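Local structure of regulatory protein E2 (Bovine papillomavirus type 1, 2JEX) at residues E81-W92 with Y138-L147. The protein acts as a viral transcription regulator and probably helps E1 initiate viral DNA replication, this chain being its N-terminal transactivation domain. The protein carries 1 engineered substitution. Numbering follows the deposited sequence.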
loop_
_atom_site.group_PDB
_atom_site.type_symbol
_atom_site.label_atom_id
_atom_site.label_comp_id
_atom_site.label_asym_id
_atom_site.label_seq_id
_atom_site.Cartn_x
_atom_site.Cartn_y
_atom_site.Cartn_z
ATOM N N GLU A 81 7.338 -1.937 13.939
ATOM C CA GLU A 81 7.793 -0.591 14.274
ATOM C C GLU A 81 6.614 0.335 14.564
ATOM O O GLU A 81 6.617 1.051 15.563
ATOM C CB GLU A 81 8.663 -0.016 13.162
ATOM C CG GLU A 81 9.989 -0.732 12.974
ATOM C CD GLU A 81 10.917 -0.006 12.014
ATOM O OE1 GLU A 81 12.118 -0.347 11.965
ATOM O OE2 GLU A 81 10.446 0.916 11.315
ATOM N N LEU A 82 5.606 0.295 13.693
ATOM C CA LEU A 82 4.378 1.089 13.851
ATOM C C LEU A 82 3.692 0.946 15.208
ATOM O O LEU A 82 3.305 1.941 15.809
ATOM C CB LEU A 82 3.363 0.733 12.773
ATOM C CG LEU A 82 3.015 1.789 11.730
ATOM C CD1 LEU A 82 2.167 1.153 10.637
ATOM C CD2 LEU A 82 2.301 2.994 12.349
ATOM N N SER A 83 3.539 -0.295 15.666
ATOM C CA SER A 83 2.871 -0.611 16.926
ATOM C C SER A 83 3.574 0.002 18.128
ATOM O O SER A 83 2.948 0.249 19.162
ATOM C CB SER A 83 2.767 -2.117 17.106
ATOM O OG SER A 83 4.057 -2.696 17.103
ATOM N N LYS A 84 4.872 0.250 17.978
ATOM C CA LYS A 84 5.675 0.887 19.022
ATOM C C LYS A 84 5.577 2.423 18.981
ATOM O O LYS A 84 6.282 3.110 19.716
ATOM C CB LYS A 84 7.140 0.437 18.929
ATOM C CG LYS A 84 7.373 -1.078 18.974
ATOM C CD LYS A 84 6.700 -1.742 20.181
ATOM C CE LYS A 84 7.381 -3.048 20.579
ATOM N NZ LYS A 84 8.212 -2.884 21.818
ATOM N N THR A 85 4.708 2.952 18.120
ATOM C CA THR A 85 4.490 4.399 18.016
ATOM C C THR A 85 3.095 4.790 18.513
ATOM O O THR A 85 2.283 3.936 18.881
ATOM C CB THR A 85 4.658 4.926 16.558
ATOM O OG1 THR A 85 3.514 4.565 15.776
ATOM C CG2 THR A 85 5.918 4.376 15.895
ATOM N N GLU A 86 2.827 6.092 18.510
ATOM C CA GLU A 86 1.513 6.631 18.859
ATOM C C GLU A 86 0.409 6.106 17.934
ATOM O O GLU A 86 -0.770 6.119 18.294
ATOM C CB GLU A 86 1.550 8.160 18.821
ATOM C CG GLU A 86 2.079 8.736 17.509
ATOM C CD GLU A 86 2.161 10.252 17.506
ATOM O OE1 GLU A 86 1.261 10.917 18.068
ATOM O OE2 GLU A 86 3.133 10.779 16.922
ATOM N N PHE A 87 0.805 5.627 16.754
ATOM C CA PHE A 87 -0.144 5.210 15.728
ATOM C C PHE A 87 -0.629 3.778 15.902
ATOM O O PHE A 87 -1.646 3.391 15.315
ATOM C CB PHE A 87 0.447 5.411 14.334
ATOM C CG PHE A 87 1.006 6.789 14.108
ATOM C CD1 PHE A 87 2.364 6.969 13.858
ATOM C CD2 PHE A 87 0.178 7.910 14.156
ATOM C CE1 PHE A 87 2.883 8.237 13.649
ATOM C CE2 PHE A 87 0.690 9.169 13.953
ATOM C CZ PHE A 87 2.043 9.339 13.699
ATOM N N GLY A 88 0.094 3.007 16.713
ATOM C CA GLY A 88 -0.215 1.593 16.941
ATOM C C GLY A 88 -1.579 1.337 17.559
ATOM O O GLY A 88 -2.185 0.290 17.308
ATOM N N ASP A 89 -2.048 2.304 18.355
ATOM C CA ASP A 89 -3.340 2.253 19.060
ATOM C C ASP A 89 -4.552 2.290 18.124
ATOM O O ASP A 89 -5.604 1.716 18.430
ATOM C CB ASP A 89 -3.453 3.434 20.041
ATOM C CG ASP A 89 -2.804 3.160 21.393
ATOM O OD1 ASP A 89 -1.951 2.249 21.497
ATOM O OD2 ASP A 89 -3.158 3.874 22.363
ATOM N N GLU A 90 -4.394 2.994 17.003
ATOM C CA GLU A 90 -5.452 3.218 16.016
ATOM C C GLU A 90 -6.027 1.909 15.456
ATOM O O GLU A 90 -5.378 0.865 15.542
ATOM C CB GLU A 90 -4.899 4.068 14.862
ATOM C CG GLU A 90 -4.267 5.392 15.288
ATOM C CD GLU A 90 -3.701 6.183 14.121
ATOM O OE1 GLU A 90 -2.985 7.185 14.374
ATOM O OE2 GLU A 90 -3.968 5.812 12.952
ATOM N N PRO A 91 -7.246 1.957 14.885
ATOM C CA PRO A 91 -7.768 0.761 14.222
ATOM C C PRO A 91 -7.116 0.550 12.856
ATOM O O PRO A 91 -6.992 1.494 12.079
ATOM C CB PRO A 91 -9.266 1.062 14.055
ATOM C CG PRO A 91 -9.511 2.384 14.734
ATOM C CD PRO A 91 -8.200 3.077 14.814
ATOM N N TRP A 92 -6.699 -0.680 12.583
ATOM C CA TRP A 92 -6.066 -1.043 11.321
ATOM C C TRP A 92 -6.751 -2.271 10.771
ATOM O O TRP A 92 -6.799 -3.303 11.427
ATOM C CB TRP A 92 -4.575 -1.346 11.520
ATOM C CG TRP A 92 -3.765 -0.137 11.830
ATOM C CD1 TRP A 92 -3.501 0.384 13.068
ATOM C CD2 TRP A 92 -3.115 0.719 10.888
ATOM N NE1 TRP A 92 -2.725 1.509 12.953
ATOM C CE2 TRP A 92 -2.478 1.743 11.625
ATOM C CE3 TRP A 92 -3.013 0.726 9.487
ATOM C CZ2 TRP A 92 -1.742 2.764 11.009
ATOM C CZ3 TRP A 92 -2.280 1.745 8.873
ATOM C CH2 TRP A 92 -1.654 2.747 9.637
ATOM N N TYR A 138 1.149 7.204 6.714
ATOM C CA TYR A 138 2.093 6.910 7.786
ATOM C C TYR A 138 3.432 6.476 7.189
ATOM O O TYR A 138 3.559 5.368 6.657
ATOM C CB TYR A 138 1.524 5.833 8.715
ATOM C CG TYR A 138 0.141 6.150 9.241
ATOM C CD1 TYR A 138 -0.995 5.895 8.466
ATOM C CD2 TYR A 138 -0.035 6.704 10.510
ATOM C CE1 TYR A 138 -2.271 6.189 8.935
ATOM C CE2 TYR A 138 -1.314 6.999 10.995
ATOM C CZ TYR A 138 -2.423 6.739 10.198
ATOM O OH TYR A 138 -3.683 7.017 10.655
ATOM N N MET A 139 4.421 7.364 7.277
ATOM C CA MET A 139 5.711 7.163 6.621
ATOM C C MET A 139 6.900 7.238 7.570
ATOM O O MET A 139 6.934 8.062 8.484
ATOM C CB MET A 139 5.892 8.139 5.448
ATOM C CG MET A 139 5.242 9.504 5.633
ATOM S SD MET A 139 5.054 10.431 4.086
ATOM C CE MET A 139 6.764 10.896 3.777
ATOM N N ARG A 140 7.870 6.358 7.341
ATOM C CA ARG A 140 9.093 6.344 8.122
ATOM C C ARG A 140 10.038 7.438 7.645
ATOM O O ARG A 140 10.388 7.503 6.464
ATOM C CB ARG A 140 9.779 4.972 8.067
ATOM C CG ARG A 140 10.898 4.808 9.106
ATOM C CD ARG A 140 11.361 3.362 9.255
ATOM N NE ARG A 140 12.149 2.900 8.108
ATOM C CZ ARG A 140 12.592 1.655 7.948
ATOM N NH1 ARG A 140 12.326 0.722 8.858
ATOM N NH2 ARG A 140 13.303 1.339 6.871
ATOM N N THR A 141 10.410 8.306 8.581
ATOM C CA THR A 141 11.488 9.275 8.406
ATOM C C THR A 141 12.683 8.703 9.164
ATOM O O THR A 141 12.592 7.607 9.728
ATOM C CB THR A 141 11.099 10.655 9.003
ATOM O OG1 THR A 141 9.712 10.923 8.747
ATOM C CG2 THR A 141 11.945 11.781 8.403
ATOM N N GLU A 142 13.801 9.429 9.177
ATOM C CA GLU A 142 14.917 9.093 10.062
ATOM C C GLU A 142 14.495 9.352 11.514
ATOM O O GLU A 142 15.179 8.952 12.458
ATOM C CB GLU A 142 16.160 9.906 9.695
ATOM C CG GLU A 142 17.484 9.239 10.073
ATOM C CD GLU A 142 17.755 7.957 9.290
ATOM O OE1 GLU A 142 17.465 7.915 8.074
ATOM O OE2 GLU A 142 18.266 6.991 9.895
ATOM N N ASP A 143 13.352 10.023 11.662
ATOM C CA ASP A 143 12.723 10.297 12.954
ATOM C C ASP A 143 11.436 9.461 13.080
ATOM O O ASP A 143 10.326 10.011 13.167
ATOM C CB ASP A 143 12.396 11.793 13.085
ATOM C CG ASP A 143 13.368 12.679 12.321
ATOM O OD1 ASP A 143 12.933 13.331 11.346
ATOM O OD2 ASP A 143 14.563 12.714 12.685
ATOM N N GLY A 144 11.604 8.135 13.065
ATOM C CA GLY A 144 10.498 7.172 13.167
ATOM C C GLY A 144 9.347 7.374 12.192
ATOM O O GLY A 144 9.486 8.058 11.172
ATOM N N TRP A 145 8.202 6.781 12.519
ATOM C CA TRP A 145 6.986 6.936 11.719
ATOM C C TRP A 145 6.250 8.241 12.042
ATOM O O TRP A 145 6.250 8.697 13.190
ATOM C CB TRP A 145 6.069 5.724 11.904
ATOM C CG TRP A 145 6.699 4.463 11.413
ATOM C CD1 TRP A 145 7.546 3.642 12.105
ATOM C CD2 TRP A 145 6.557 3.885 10.106
ATOM N NE1 TRP A 145 7.934 2.588 11.314
ATOM C CE2 TRP A 145 7.341 2.709 10.083
ATOM C CE3 TRP A 145 5.838 4.242 8.955
ATOM C CZ2 TRP A 145 7.424 1.887 8.953
ATOM C CZ3 TRP A 145 5.927 3.426 7.829
ATOM C CH2 TRP A 145 6.713 2.264 7.840
ATOM N N GLN A 146 5.629 8.832 11.021
ATOM C CA GLN A 146 4.911 10.102 11.174
ATOM C C GLN A 146 3.672 10.194 10.287
ATOM O O GLN A 146 3.635 9.636 9.188
ATOM C CB GLN A 146 5.839 11.292 10.900
ATOM C CG GLN A 146 6.376 11.356 9.474
ATOM C CD GLN A 146 6.996 12.698 9.136
ATOM O OE1 GLN A 146 7.729 13.282 9.940
ATOM N NE2 GLN A 146 6.711 13.190 7.935
ATOM N N LEU A 147 2.660 10.907 10.775
ATOM C CA LEU A 147 1.417 11.087 10.034
ATOM C C LEU A 147 1.541 12.233 9.042
ATOM O O LEU A 147 2.025 13.308 9.380
ATOM C CB LEU A 147 0.232 11.313 10.981
ATOM C CG LEU A 147 -1.149 11.636 10.391
ATOM C CD1 LEU A 147 -1.685 10.535 9.474
ATOM C CD2 LEU A 147 -2.142 11.939 11.511
#
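The ring of Tyr138 projects from its strand into a hollow formed by Phe87, Glu90 and Trp92. Its CD2–CE2 edge lies over one face of Phe87, in a T-shaped pair with planes at 73° and Tyr138 CE2 3.6 Å from Phe87 CD2. Trp92 comes the other way round, pushing its own edge at a face of Tyr138, with Trp92 CH2 3.4 Å from Tyr138 CD1. Leu147 CD1 lies over the opposite face of the tyrosine, which is thus sandwiched between the leucine and the indole edge. At the far end of the hollow, Tyr138 OH makes a short but weak hydrogen bond to Glu90 OE2, whose stronger partner is the salt-bridged Lys112. Trp92 is in turn fixed by a nearly straight bond from its NE1 to Phe87 O (3.2 Å), in the plane of the indole.

Within the transactivation domain, this packing joins the loop after helix 62-83 to the hairpin of strands 128-140 and 145-152, where the N-terminal helices meet the large antiparallel sheet. Phe87 turns its ring edge to the second hairpin strand at Trp145 O, 3.4 Å from Phe87 CE1, and Leu147 CB packs near Phe87 CE2, 3.7 Å away.

Further along, the indole of Trp145 projects from the hairpin against the end of helix 62-83, with Leu82 CG over one face and Arg140 CB over the other, while Thr85 CG2 approaches obliquely. Glu81 reaches past it with its chain extended beyond CG, and OE2 accepts two bonds: Trp145 NE1 (3.0 Å) on the anti lone pair and Arg140 NH1 (3.1 Å, 164°) on the syn side. A bend at chi3 (73°) turns the arginine toward this carboxylate, which meets the guanidinium at its edge.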